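Local coordinates for protein 2,3-dihydroxybenzoate-AMP ligase (Bacillus subtilis, PDB 1MDB) that binds adenosine monophosphate and 2,3-dihydroxy-benzoic acid and belongs to the ANL clan of AMP-binding enzymes, at residues A124-P129 and R138-Q143; L151-V156 and E162-E167; G376-L381 and V424-A429. All blocks are in the same frame, centred on the assembly; numbering follows the deposited sequence.

Interaction 1: A124-P129 and R138-Q143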
ATOM      1  N   ALA A 124     -10.458 -16.493 -13.791  1.00 31.67           N
ATOM      2  CA  ALA A 124     -11.338 -16.675 -14.942  1.00 31.34           C
ATOM      3  C   ALA A 124     -11.054 -15.615 -15.997  1.00 30.82           C
ATOM      4  O   ALA A 124     -11.467 -15.747 -17.160  1.00 31.26           O
ATOM      5  CB  ALA A 124     -12.793 -16.588 -14.506  1.00 30.87           C
ATOM      6  N   ALA A 125     -10.358 -14.557 -15.588  1.00 29.16           N
ATOM      7  CA  ALA A 125     -10.023 -13.463 -16.489  1.00 26.19           C
ATOM      8  C   ALA A 125      -8.817 -12.660 -16.008  1.00 25.65           C
ATOM      9  O   ALA A 125      -8.470 -12.654 -14.821  1.00 25.58           O
ATOM     10  CB  ALA A 125     -11.237 -12.551 -16.669  1.00 27.01           C
ATOM     11  N   TYR A 126      -8.167 -11.996 -16.953  1.00 26.18           N
ATOM     12  CA  TYR A 126      -6.978 -11.184 -16.691  1.00 25.76           C
ATOM     13  C   TYR A 126      -7.281  -9.867 -17.370  1.00 26.13           C
ATOM     14  O   TYR A 126      -7.557  -9.837 -18.572  1.00 26.94           O
ATOM     15  CB  TYR A 126      -5.753 -11.851 -17.331  1.00 26.72           C
ATOM     16  CG  TYR A 126      -4.414 -11.129 -17.206  1.00 25.94           C
ATOM     17  CD1 TYR A 126      -3.414 -11.339 -18.154  1.00 26.66           C
ATOM     18  CD2 TYR A 126      -4.133 -10.278 -16.140  1.00 25.35           C
ATOM     19  CE1 TYR A 126      -2.176 -10.726 -18.052  1.00 25.21           C
ATOM     20  CE2 TYR A 126      -2.895  -9.660 -16.026  1.00 23.18           C
ATOM     21  CZ  TYR A 126      -1.918  -9.891 -16.990  1.00 26.48           C
ATOM     22  OH  TYR A 126      -0.673  -9.307 -16.894  1.00 26.11           O
ATOM     23  N   ILE A 127      -7.255  -8.784 -16.604  1.00 25.92           N
ATOM     24  CA  ILE A 127      -7.552  -7.458 -17.144  1.00 27.13           C
ATOM     25  C   ILE A 127      -6.330  -6.531 -17.114  1.00 27.62           C
ATOM     26  O   ILE A 127      -5.769  -6.255 -16.049  1.00 27.89           O
ATOM     27  CB  ILE A 127      -8.710  -6.818 -16.362  1.00 25.09           C
ATOM     28  CG1 ILE A 127      -9.940  -7.735 -16.441  1.00 25.54           C
ATOM     29  CG2 ILE A 127      -9.027  -5.438 -16.925  1.00 27.20           C
ATOM     30  CD1 ILE A 127     -11.173  -7.198 -15.707  1.00 22.48           C
ATOM     31  N   ILE A 128      -5.938  -6.050 -18.292  1.00 26.37           N
ATOM     32  CA  ILE A 128      -4.768  -5.183 -18.442  1.00 27.36           C
ATOM     33  C   ILE A 128      -4.996  -3.990 -19.370  1.00 29.67           C
ATOM     34  O   ILE A 128      -5.976  -3.941 -20.121  1.00 29.71           O
ATOM     35  CB  ILE A 128      -3.585  -5.945 -19.070  1.00 26.74           C
ATOM     36  CG1 ILE A 128      -4.049  -6.600 -20.377  1.00 27.21           C
ATOM     37  CG2 ILE A 128      -3.025  -6.980 -18.103  1.00 29.17           C
ATOM     38  CD1 ILE A 128      -2.920  -7.098 -21.257  1.00 25.21           C
ATOM     39  N   PRO A 129      -4.098  -2.993 -19.310  1.00 29.32           N
ATOM     40  CA  PRO A 129      -4.244  -1.833 -20.195  1.00 30.49           C
ATOM     41  C   PRO A 129      -3.482  -2.283 -21.444  1.00 32.11           C
ATOM     42  O   PRO A 129      -2.819  -3.324 -21.407  1.00 33.37           O
ATOM     43  CB  PRO A 129      -3.514  -0.728 -19.434  1.00 31.59           C
ATOM     44  CG  PRO A 129      -2.385  -1.488 -18.760  1.00 30.03           C
ATOM     45  CD  PRO A 129      -3.086  -2.745 -18.265  1.00 27.18           C
ATOM     46  N   ARG A 138       0.164  -6.507 -23.431  1.00 28.35           N
ATOM     47  CA  ARG A 138      -0.373  -7.618 -24.212  1.00 27.27           C
ATOM     48  C   ARG A 138       0.723  -8.655 -24.400  1.00 27.20           C
ATOM     49  O   ARG A 138       0.444  -9.847 -24.512  1.00 30.08           O
ATOM     50  CB  ARG A 138      -0.852  -7.175 -25.590  1.00 27.53           C
ATOM     51  CG  ARG A 138      -1.686  -5.932 -25.611  1.00 29.04           C
ATOM     52  CD  ARG A 138      -0.893  -4.905 -26.368  1.00 33.00           C
ATOM     53  NE  ARG A 138      -1.683  -3.754 -26.748  1.00 38.67           N
ATOM     54  CZ  ARG A 138      -1.254  -2.824 -27.586  1.00 39.49           C
ATOM     55  NH1 ARG A 138      -0.039  -2.919 -28.118  1.00 36.74           N
ATOM     56  NH2 ARG A 138      -2.054  -1.822 -27.913  1.00 41.72           N
ATOM     57  N   SER A 139       1.972  -8.203 -24.453  1.00 26.53           N
ATOM     58  CA  SER A 139       3.080  -9.130 -24.620  1.00 27.54           C
ATOM     59  C   SER A 139       3.189  -9.917 -23.319  1.00 25.67           C
ATOM     60  O   SER A 139       3.534 -11.096 -23.324  1.00 26.74           O
ATOM     61  CB  SER A 139       4.392  -8.380 -24.927  1.00 26.84           C
ATOM     62  OG  SER A 139       4.783  -7.563 -23.837  1.00 33.88           O
ATOM     63  N   LEU A 140       2.886  -9.264 -22.201  1.00 25.53           N
ATOM     64  CA  LEU A 140       2.909  -9.950 -20.913  1.00 24.67           C
ATOM     65  C   LEU A 140       1.754 -10.967 -20.951  1.00 24.48           C
ATOM     66  O   LEU A 140       1.910 -12.115 -20.541  1.00 24.74           O
ATOM     67  CB  LEU A 140       2.703  -8.950 -19.764  1.00 25.62           C
ATOM     68  CG  LEU A 140       2.472  -9.541 -18.363  1.00 27.40           C
ATOM     69  CD1 LEU A 140       3.595 -10.511 -18.026  1.00 23.77           C
ATOM     70  CD2 LEU A 140       2.382  -8.415 -17.312  1.00 24.40           C
ATOM     71  N   ALA A 141       0.601 -10.542 -21.462  1.00 23.82           N
ATOM     72  CA  ALA A 141      -0.553 -11.444 -21.562  1.00 26.48           C
ATOM     73  C   ALA A 141      -0.167 -12.677 -22.382  1.00 26.77           C
ATOM     74  O   ALA A 141      -0.493 -13.810 -22.016  1.00 26.79           O
ATOM     75  CB  ALA A 141      -1.737 -10.725 -22.226  1.00 24.24           C
ATOM     76  N   ARG A 142       0.535 -12.452 -23.491  1.00 27.49           N
ATOM     77  CA  ARG A 142       0.947 -13.554 -24.345  1.00 29.53           C
ATOM     78  C   ARG A 142       1.847 -14.499 -23.584  1.00 30.31           C
ATOM     79  O   ARG A 142       1.743 -15.716 -23.730  1.00 32.54           O
ATOM     80  CB  ARG A 142       1.656 -13.035 -25.598  1.00 29.51           C
ATOM     81  CG  ARG A 142       0.737 -12.212 -26.485  1.00 27.99           C
ATOM     82  CD  ARG A 142       1.365 -11.837 -27.814  1.00 26.80           C
ATOM     83  NE  ARG A 142       0.474 -10.940 -28.535  1.00 25.15           N
ATOM     84  CZ  ARG A 142       0.559  -9.616 -28.497  1.00 27.11           C
ATOM     85  NH1 ARG A 142       1.513  -9.022 -27.788  1.00 32.56           N
ATOM     86  NH2 ARG A 142      -0.342  -8.883 -29.127  1.00 27.44           N
ATOM     87  N   GLN A 143       2.732 -13.944 -22.764  1.00 30.83           N
ATOM     88  CA  GLN A 143       3.624 -14.775 -21.974  1.00 29.92           C
ATOM     89  C   GLN A 143       2.803 -15.588 -20.981  1.00 31.28           C
ATOM     90  O   GLN A 143       3.032 -16.789 -20.795  1.00 30.46           O
ATOM     91  CB  GLN A 143       4.646 -13.900 -21.239  1.00 31.83           C
ATOM     92  CG  GLN A 143       5.717 -13.350 -22.163  1.00 32.15           C
ATOM     93  CD  GLN A 143       6.652 -12.375 -21.485  1.00 34.23           C
ATOM     94  OE1 GLN A 143       7.820 -12.261 -21.860  1.00 35.75           O
ATOM     95  NE2 GLN A 143       6.144 -11.653 -20.496  1.00 29.91           N
TER
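Y126 and A141 set the spacing here, with 8.1 Å between their CA atoms, and I128 sits opposite R138 at nearly the same separation. The strand 125-129 and the helix 138-143 run close to antiparallel, at 154° between their chain directions, and their axes come within 9.2 Å. That is how a helix lies over a strand in a beta-alpha-beta crossover: the chain leaves 125-132, passes the short strand 135-136, runs back through helix 137-147 and returns as strand 154-157, parallel to the first strand and next to it.

Y126 and I128, two residues apart, send their side chains to the helix, while I127 between them packs on V78 and I155. In Y126 the ring carbon CG stands opposite the backbone N (chi1 178°), which carries the ring out toward the helix, edge first. Its CE1 edge comes to A141, 3.9 Å from A141 CA, with that CA near the ring plane. Further out, the phenol meets L140, the two side chains crossing at about a right angle, and Y126 OH comes within 3.2 Å of L140 CD2. I128 CG2 lies over the rim of one face of the Y126 ring, 3.2 Å above the plane. With chi1 at 53°, I128 CG1 sits between the backbone N and the carbonyl carbon, and this swings CD1 to the helix. There I128 CD1 lies 3.9 Å from A141 CB and also rests on the backbone of R138.

The side chains that meet here are thus apolar apart from the phenol oxygen of Y126, which is buried beside the L140 methyl CD2 and satisfied by a hydrogen bond to Q81 OE1. The guanidinium of R138 pairs with D136 and E161, outside the two segments, so van der Waals contact carries the joint between helix and strand.

Interaction 2: L151-V156 and E162-E167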
ATOM      1  N   LEU A 151      -6.359 -19.867 -19.560  1.00 40.61           N
ATOM      2  CA  LEU A 151      -6.771 -18.479 -19.339  1.00 39.63           C
ATOM      3  C   LEU A 151      -7.214 -17.926 -20.687  1.00 40.13           C
ATOM      4  O   LEU A 151      -6.377 -17.518 -21.492  1.00 42.92           O
ATOM      5  CB  LEU A 151      -5.595 -17.655 -18.799  1.00 37.78           C
ATOM      6  CG  LEU A 151      -5.825 -16.147 -18.598  1.00 38.19           C
ATOM      7  CD1 LEU A 151      -6.920 -15.937 -17.571  1.00 34.41           C
ATOM      8  CD2 LEU A 151      -4.527 -15.469 -18.145  1.00 34.55           C
ATOM      9  N   LYS A 152      -8.520 -17.899 -20.941  1.00 39.55           N
ATOM     10  CA  LYS A 152      -9.007 -17.423 -22.236  1.00 39.25           C
ATOM     11  C   LYS A 152      -9.718 -16.078 -22.290  1.00 37.62           C
ATOM     12  O   LYS A 152     -10.130 -15.636 -23.370  1.00 37.52           O
ATOM     13  CB  LYS A 152      -9.894 -18.488 -22.880  1.00 42.63           C
ATOM     14  CG  LYS A 152      -9.103 -19.683 -23.400  1.00 46.94           C
ATOM     15  CD  LYS A 152     -10.003 -20.715 -24.057  1.00 47.89           C
ATOM     16  CE  LYS A 152     -11.002 -21.281 -23.063  1.00 49.97           C
ATOM     17  NZ  LYS A 152     -11.767 -22.422 -23.639  1.00 51.37           N
ATOM     18  N   ASN A 153      -9.871 -15.424 -21.144  1.00 33.21           N
ATOM     19  CA  ASN A 153     -10.511 -14.119 -21.132  1.00 31.29           C
ATOM     20  C   ASN A 153      -9.488 -13.053 -20.759  1.00 29.67           C
ATOM     21  O   ASN A 153      -9.297 -12.737 -19.587  1.00 28.56           O
ATOM     22  CB  ASN A 153     -11.693 -14.108 -20.162  1.00 33.46           C
ATOM     23  CG  ASN A 153     -12.811 -15.040 -20.608  1.00 38.67           C
ATOM     24  OD1 ASN A 153     -13.133 -15.105 -21.795  1.00 39.58           O
ATOM     25  ND2 ASN A 153     -13.413 -15.760 -19.658  1.00 39.05           N
ATOM     26  N   ILE A 154      -8.808 -12.532 -21.775  1.00 28.82           N
ATOM     27  CA  ILE A 154      -7.799 -11.494 -21.599  1.00 27.74           C
ATOM     28  C   ILE A 154      -8.476 -10.218 -22.036  1.00 26.16           C
ATOM     29  O   ILE A 154      -8.768 -10.043 -23.215  1.00 26.39           O
ATOM     30  CB  ILE A 154      -6.569 -11.727 -22.504  1.00 29.27           C
ATOM     31  CG1 ILE A 154      -5.921 -13.071 -22.177  1.00 26.74           C
ATOM     32  CG2 ILE A 154      -5.578 -10.569 -22.341  1.00 27.92           C
ATOM     33  CD1 ILE A 154      -5.438 -13.191 -20.773  1.00 29.97           C
ATOM     34  N   ILE A 155      -8.739  -9.334 -21.083  1.00 26.73           N
ATOM     35  CA  ILE A 155      -9.423  -8.080 -21.375  1.00 26.47           C
ATOM     36  C   ILE A 155      -8.452  -6.904 -21.340  1.00 28.24           C
ATOM     37  O   ILE A 155      -7.682  -6.741 -20.383  1.00 30.33           O
ATOM     38  CB  ILE A 155     -10.565  -7.861 -20.374  1.00 26.81           C
ATOM     39  CG1 ILE A 155     -11.515  -9.064 -20.432  1.00 27.67           C
ATOM     40  CG2 ILE A 155     -11.278  -6.552 -20.674  1.00 23.73           C
ATOM     41  CD1 ILE A 155     -12.469  -9.191 -19.239  1.00 27.71           C
ATOM     42  N   VAL A 156      -8.495  -6.087 -22.385  1.00 27.04           N
ATOM     43  CA  VAL A 156      -7.592  -4.955 -22.507  1.00 26.30           C
ATOM     44  C   VAL A 156      -8.286  -3.614 -22.584  1.00 28.80           C
ATOM     45  O   VAL A 156      -9.158  -3.399 -23.435  1.00 30.36           O
ATOM     46  CB  VAL A 156      -6.719  -5.086 -23.768  1.00 25.59           C
ATOM     47  CG1 VAL A 156      -5.729  -3.936 -23.839  1.00 25.96           C
ATOM     48  CG2 VAL A 156      -6.009  -6.430 -23.773  1.00 25.78           C
ATOM     49  N   GLU A 162      -5.367  -9.019 -30.547  1.00 34.83           N
ATOM     50  CA  GLU A 162      -6.119 -10.267 -30.651  1.00 34.70           C
ATOM     51  C   GLU A 162      -6.962 -10.625 -29.425  1.00 35.54           C
ATOM     52  O   GLU A 162      -7.695 -11.621 -29.440  1.00 34.60           O
ATOM     53  CB  GLU A 162      -5.190 -11.447 -30.947  1.00 31.11           C
ATOM     54  CG  GLU A 162      -4.403 -11.948 -29.744  1.00 33.17           C
ATOM     55  CD  GLU A 162      -3.011 -11.358 -29.675  1.00 32.78           C
ATOM     56  OE1 GLU A 162      -2.867 -10.142 -29.917  1.00 33.63           O
ATOM     57  OE2 GLU A 162      -2.067 -12.111 -29.371  1.00 33.09           O
ATOM     58  N   PHE A 163      -6.861  -9.824 -28.369  1.00 34.39           N
ATOM     59  CA  PHE A 163      -7.608 -10.097 -27.147  1.00 32.55           C
ATOM     60  C   PHE A 163      -8.963  -9.392 -27.115  1.00 31.98           C
ATOM     61  O   PHE A 163      -9.467  -8.982 -28.158  1.00 33.43           O
ATOM     62  CB  PHE A 163      -6.745  -9.727 -25.935  1.00 29.61           C
ATOM     63  CG  PHE A 163      -5.450 -10.489 -25.874  1.00 28.76           C
ATOM     64  CD1 PHE A 163      -4.230  -9.837 -26.024  1.00 27.71           C
ATOM     65  CD2 PHE A 163      -5.454 -11.876 -25.700  1.00 28.74           C
ATOM     66  CE1 PHE A 163      -3.033 -10.557 -26.003  1.00 28.84           C
ATOM     67  CE2 PHE A 163      -4.270 -12.600 -25.676  1.00 24.27           C
ATOM     68  CZ  PHE A 163      -3.053 -11.939 -25.828  1.00 26.04           C
ATOM     69  N   LEU A 164      -9.561  -9.258 -25.933  1.00 29.30           N
ATOM     70  CA  LEU A 164     -10.875  -8.625 -25.831  1.00 29.84           C
ATOM     71  C   LEU A 164     -10.862  -7.163 -25.384  1.00 29.73           C
ATOM     72  O   LEU A 164     -10.355  -6.836 -24.311  1.00 29.57           O
ATOM     73  CB  LEU A 164     -11.771  -9.426 -24.879  1.00 29.73           C
ATOM     74  CG  LEU A 164     -11.965 -10.917 -25.180  1.00 31.25           C
ATOM     75  CD1 LEU A 164     -12.725 -11.573 -24.027  1.00 31.63           C
ATOM     76  CD2 LEU A 164     -12.723 -11.097 -26.494  1.00 29.82           C
ATOM     77  N   PRO A 165     -11.429  -6.266 -26.208  1.00 31.11           N
ATOM     78  CA  PRO A 165     -11.490  -4.836 -25.896  1.00 31.08           C
ATOM     79  C   PRO A 165     -12.441  -4.610 -24.729  1.00 32.40           C
ATOM     80  O   PRO A 165     -13.619  -4.953 -24.812  1.00 32.88           O
ATOM     81  CB  PRO A 165     -12.037  -4.220 -27.186  1.00 33.24           C
ATOM     82  CG  PRO A 165     -11.614  -5.202 -28.252  1.00 33.45           C
ATOM     83  CD  PRO A 165     -11.901  -6.514 -27.584  1.00 32.82           C
ATOM     84  N   LEU A 166     -11.934  -4.049 -23.639  1.00 30.53           N
ATOM     85  CA  LEU A 166     -12.771  -3.776 -22.489  1.00 31.70           C
ATOM     86  C   LEU A 166     -13.975  -2.939 -22.898  1.00 34.88           C
ATOM     87  O   LEU A 166     -15.093  -3.192 -22.444  1.00 33.61           O
ATOM     88  CB  LEU A 166     -11.977  -3.020 -21.422  1.00 31.18           C
ATOM     89  CG  LEU A 166     -12.776  -2.564 -20.195  1.00 30.66           C
ATOM     90  CD1 LEU A 166     -13.389  -3.770 -19.493  1.00 28.33           C
ATOM     91  CD2 LEU A 166     -11.851  -1.810 -19.239  1.00 31.16           C
ATOM     92  N   GLU A 167     -13.742  -1.952 -23.764  1.00 36.30           N
ATOM     93  CA  GLU A 167     -14.797  -1.046 -24.215  1.00 40.24           C
ATOM     94  C   GLU A 167     -15.960  -1.728 -24.928  1.00 40.65           C
ATOM     95  O   GLU A 167     -17.066  -1.192 -24.957  1.00 40.12           O
ATOM     96  CB  GLU A 167     -14.218   0.040 -25.130  1.00 42.50           C
ATOM     97  CG  GLU A 167     -13.816  -0.456 -26.512  1.00 47.74           C
ATOM     98  CD  GLU A 167     -13.230   0.643 -27.389  1.00 50.80           C
ATOM     99  OE1 GLU A 167     -12.869   0.354 -28.549  1.00 52.55           O
ATOM    100  OE2 GLU A 167     -13.128   1.797 -26.920  1.00 52.62           O
TER
HETATM  101  O   HOH W   1     -11.206  -1.252 -24.677  1.00 34.49           O
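I154 and F163 lie side by side and point the same way, at the start of a parallel beta pairing in which the short strand 164-165 adds to strand 154-157. The F163 ring takes the isoleucine on one face in a CH-pi contact: I154 CG2 is 3.8 Å from the ring centroid and 24° off the ring normal, while I154 CB presses to 3.4 Å from F163 CD2. E162 CG covers the opposite face, so the ring is sandwiched. V156 belongs to the same layer, with its CG2 crossing to F163 CB, and this side of the pair turns to helix 137-147, where I154 meets A141 and Q145.

I155 and L164 point to the other side. I155 CG2, held opposite the backbone N (chi1 -57° for CG1), reaches L166 CB at 3.7 Å, and L166 CD1 also lies against that methyl. Helix 53-70 closes this layer, through F67 and L70 on I155 and L63 on L166.

Three backbone bonds lock the register. L164 N donates to I154 O and V156 N to L164 O, both close to straight. The third, from L166 N to V156 O at 2.9 Å, comes in well above the carbonyl plane. A water donates to the same V156 O at 3.2 Å and accepts from E167 N at 2.8 Å.

Interaction 3: G376-L381 and V424-A429. With AMP (adenosine monophosphate), chain D.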
ATOM      1  N   GLY A 376       6.023   0.101  27.331  1.00 53.23           N
ATOM      2  CA  GLY A 376       6.987   0.953  26.656  1.00 51.04           C
ATOM      3  C   GLY A 376       8.173   0.220  26.064  1.00 49.74           C
ATOM      4  O   GLY A 376       8.995   0.820  25.376  1.00 49.05           O
ATOM      5  N   GLU A 377       8.268  -1.080  26.326  1.00 48.95           N
ATOM      6  CA  GLU A 377       9.375  -1.871  25.804  1.00 48.69           C
ATOM      7  C   GLU A 377       9.172  -2.210  24.335  1.00 46.84           C
ATOM      8  O   GLU A 377       8.047  -2.253  23.839  1.00 46.77           O
ATOM      9  CB  GLU A 377       9.542  -3.166  26.605  1.00 50.72           C
ATOM     10  CG  GLU A 377       9.969  -2.959  28.050  1.00 55.03           C
ATOM     11  CD  GLU A 377      11.260  -2.176  28.162  1.00 57.47           C
ATOM     12  OE1 GLU A 377      12.301  -2.665  27.668  1.00 58.60           O
ATOM     13  OE2 GLU A 377      11.231  -1.067  28.738  1.00 60.00           O
ATOM     14  N   THR A 378      10.278  -2.460  23.649  1.00 46.00           N
ATOM     15  CA  THR A 378      10.252  -2.803  22.236  1.00 43.78           C
ATOM     16  C   THR A 378      10.040  -4.300  22.053  1.00 42.58           C
ATOM     17  O   THR A 378      10.542  -5.105  22.838  1.00 41.17           O
ATOM     18  CB  THR A 378      11.568  -2.394  21.566  1.00 43.08           C
ATOM     19  OG1 THR A 378      11.722  -0.976  21.665  1.00 42.45           O
ATOM     20  CG2 THR A 378      11.578  -2.798  20.106  1.00 44.81           C
ATOM     21  N   GLY A 379       9.290  -4.665  21.020  1.00 40.71           N
ATOM     22  CA  GLY A 379       9.037  -6.067  20.756  1.00 38.78           C
ATOM     23  C   GLY A 379       8.278  -6.312  19.466  1.00 38.29           C
ATOM     24  O   GLY A 379       8.129  -5.419  18.630  1.00 38.91           O
ATOM     25  N   HIS A 380       7.804  -7.542  19.314  1.00 35.93           N
ATOM     26  CA  HIS A 380       7.045  -7.965  18.152  1.00 36.51           C
ATOM     27  C   HIS A 380       5.602  -7.469  18.226  1.00 36.80           C
ATOM     28  O   HIS A 380       4.935  -7.600  19.253  1.00 35.92           O
ATOM     29  CB  HIS A 380       7.060  -9.493  18.062  1.00 35.49           C
ATOM     30  CG  HIS A 380       8.420 -10.067  17.835  1.00 35.80           C
ATOM     31  ND1 HIS A 380       8.997 -10.140  16.586  1.00 36.55           N
ATOM     32  CD2 HIS A 380       9.324 -10.588  18.700  1.00 37.31           C
ATOM     33  CE1 HIS A 380      10.195 -10.688  16.688  1.00 36.85           C
ATOM     34  NE2 HIS A 380      10.418 -10.969  17.960  1.00 36.29           N
ATOM     35  N   LEU A 381       5.118  -6.908  17.127  1.00 35.59           N
ATOM     36  CA  LEU A 381       3.760  -6.398  17.086  1.00 35.20           C
ATOM     37  C   LEU A 381       2.759  -7.404  16.552  1.00 35.17           C
ATOM     38  O   LEU A 381       2.916  -7.932  15.448  1.00 36.61           O
ATOM     39  CB  LEU A 381       3.684  -5.131  16.229  1.00 34.24           C
ATOM     40  CG  LEU A 381       2.272  -4.574  15.978  1.00 36.17           C
ATOM     41  CD1 LEU A 381       1.680  -4.046  17.277  1.00 33.27           C
ATOM     42  CD2 LEU A 381       2.334  -3.457  14.945  1.00 33.41           C
ATOM     43  N   VAL A 424       5.678   3.491  17.688  1.00 33.94           N
ATOM     44  CA  VAL A 424       6.944   3.995  17.205  1.00 34.98           C
ATOM     45  C   VAL A 424       7.627   2.756  16.643  1.00 36.62           C
ATOM     46  O   VAL A 424       8.148   1.929  17.388  1.00 37.18           O
ATOM     47  CB  VAL A 424       7.786   4.591  18.336  1.00 35.31           C
ATOM     48  CG1 VAL A 424       9.109   5.103  17.776  1.00 36.74           C
ATOM     49  CG2 VAL A 424       7.019   5.730  19.002  1.00 35.84           C
ATOM     50  N   VAL A 425       7.583   2.625  15.321  1.00 35.69           N
ATOM     51  CA  VAL A 425       8.167   1.487  14.628  1.00 34.47           C
ATOM     52  C   VAL A 425       9.685   1.577  14.544  1.00 34.66           C
ATOM     53  O   VAL A 425      10.242   2.641  14.268  1.00 34.16           O
ATOM     54  CB  VAL A 425       7.588   1.375  13.191  1.00 35.17           C
ATOM     55  CG1 VAL A 425       8.168   0.152  12.468  1.00 35.14           C
ATOM     56  CG2 VAL A 425       6.074   1.272  13.259  1.00 32.99           C
ATOM     57  N   GLU A 426      10.348   0.454  14.811  1.00 34.13           N
ATOM     58  CA  GLU A 426      11.804   0.375  14.727  1.00 35.63           C
ATOM     59  C   GLU A 426      12.112  -0.006  13.290  1.00 33.47           C
ATOM     60  O   GLU A 426      12.938   0.615  12.628  1.00 33.72           O
ATOM     61  CB  GLU A 426      12.361  -0.726  15.648  1.00 37.19           C
ATOM     62  CG  GLU A 426      13.876  -0.945  15.494  1.00 37.58           C
ATOM     63  CD  GLU A 426      14.381  -2.219  16.176  1.00 41.27           C
ATOM     64  OE1 GLU A 426      14.326  -3.301  15.555  1.00 41.84           O
ATOM     65  OE2 GLU A 426      14.833  -2.137  17.335  1.00 41.22           O
ATOM     66  N   GLY A 427      11.428  -1.053  12.839  1.00 33.20           N
ATOM     67  CA  GLY A 427      11.592  -1.583  11.498  1.00 33.13           C
ATOM     68  C   GLY A 427      11.079  -3.011  11.494  1.00 33.02           C
ATOM     69  O   GLY A 427      10.561  -3.477  12.511  1.00 33.50           O
ATOM     70  N   ARG A 428      11.204  -3.705  10.364  1.00 31.51           N
ATOM     71  CA  ARG A 428      10.759  -5.093  10.278  1.00 32.11           C
ATOM     72  C   ARG A 428      11.740  -6.053  10.947  1.00 30.63           C
ATOM     73  O   ARG A 428      12.954  -5.844  10.928  1.00 29.55           O
ATOM     74  CB  ARG A 428      10.554  -5.509   8.815  1.00 32.30           C
ATOM     75  CG  ARG A 428       9.379  -4.804   8.147  1.00 34.96           C
ATOM     76  CD  ARG A 428       9.004  -5.442   6.820  1.00 37.48           C
ATOM     77  NE  ARG A 428       8.484  -6.803   6.964  1.00 38.03           N
ATOM     78  CZ  ARG A 428       7.334  -7.128   7.561  1.00 39.08           C
ATOM     79  NH1 ARG A 428       6.554  -6.194   8.088  1.00 36.03           N
ATOM     80  NH2 ARG A 428       6.954  -8.401   7.616  1.00 35.75           N
ATOM     81  N   ALA A 429      11.204  -7.102  11.557  1.00 31.14           N
ATOM     82  CA  ALA A 429      12.049  -8.099  12.218  1.00 32.20           C
ATOM     83  C   ALA A 429      13.178  -8.539  11.284  1.00 31.63           C
ATOM     84  O   ALA A 429      14.340  -8.593  11.683  1.00 30.82           O
ATOM     85  CB  ALA A 429      11.214  -9.308  12.624  1.00 30.89           C
TER
HETATM   86  P   AMP D 600       1.664  -3.491   2.905  1.00 37.86           P
HETATM   87  O1P AMP D 600       0.571  -4.524   2.980  1.00 35.62           O
HETATM   88  O2P AMP D 600       2.449  -3.512   1.636  1.00 36.44           O
HETATM   89  O3P AMP D 600       1.163  -2.109   3.234  1.00 36.15           O
HETATM   90  O5' AMP D 600       2.824  -3.877   4.019  1.00 33.19           O
HETATM   91  C5' AMP D 600       2.646  -3.646   5.446  1.00 33.03           C
HETATM   92  C4' AMP D 600       4.014  -3.633   6.139  1.00 35.40           C
HETATM   93  O4' AMP D 600       4.688  -2.507   5.610  1.00 35.95           O
HETATM   94  C3' AMP D 600       3.990  -3.375   7.617  1.00 35.82           C
HETATM   95  O3' AMP D 600       3.772  -4.568   8.366  1.00 36.21           O
HETATM   96  C2' AMP D 600       5.348  -2.727   7.859  1.00 36.88           C
HETATM   97  O2' AMP D 600       6.379  -3.717   8.063  1.00 37.21           O
HETATM   98  C1' AMP D 600       5.524  -1.921   6.597  1.00 36.67           C
HETATM   99  N9  AMP D 600       5.069  -0.337   6.968  1.00 37.14           N
HETATM  100  C8  AMP D 600       4.011   0.294   6.408  1.00 37.97           C
HETATM  101  N7  AMP D 600       3.897   1.545   6.846  1.00 36.15           N
HETATM  102  C5  AMP D 600       4.904   1.680   7.690  1.00 35.27           C
HETATM  103  C6  AMP D 600       5.218   2.833   8.401  1.00 35.95           C
HETATM  104  N6  AMP D 600       4.518   3.962   8.294  1.00 35.39           N
HETATM  105  N1  AMP D 600       6.314   2.751   9.226  1.00 37.38           N
HETATM  106  C2  AMP D 600       7.061   1.618   9.357  1.00 37.39           C
HETATM  107  N3  AMP D 600       6.757   0.511   8.665  1.00 36.31           N
HETATM  108  C4  AMP D 600       5.671   0.520   7.815  1.00 36.69           C
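T378 and H380 brush E426 and A429 lightly: T378 CG2 is 4.3 Å from E426 OE2, and H380 CE1 presents its ring edge to A429 CB at 4.4 Å. The two strands are not paired with each other; strand 409-417 lies between them in an antiparallel sheet and touches both T378 and H380 through I414. The ring of H380 is held from elsewhere, by a hydrogen bond from NE2 to D368 OD1.

The side chain to follow is R428, which leaves this contact for the adenosine monophosphate. Its CB stands back from the ribose. R428 CG comes to 3.2 Å from AMP O2', and CD runs past it at a similar range. A bend at chi3 (66°) then curls the chain round the hydroxyl, so that NE and CZ stay near it and the oxygen ends up at the guanidinium edge, near its plane. At the tip, R428 NH1 is hydrogen-bonded to O2'; the modelled separation is very short, so its exact length is doubtful. NH1 also makes a salt bridge with D413 OD2 and a hydrogen bond with T411 O, which help to position it. V425 CG1, 3.6 Å from AMP C2, touches the adenine.

E426 and G427 both face I414, a classic beta bulge, and beside it V425 and R428 line the nucleotide pocket of this AMP-binding enzyme.

Overall arrangement
From the N terminus, strand 125-132 comes first, and interaction 1 closes on it when helix 137-147 folds back. The chain then returns as strand 154-157, and interaction 2 closes a second, shorter loop to strand 164-165. These two are directly joined: 125-132 and 154-157 are neighbours in one sheet, probably hydrogen-bonded from I128 N to I155 O and from I155 N to Y126 O. Interaction 3 opens only after interaction 2 has closed, so all three are in series, none nested or crossed. It closes a much longer loop in a separate antiparallel sheet, on the opposite side of the chain's centre, about 40 Å from interaction 1 and 46 Å from interaction 2, between centres.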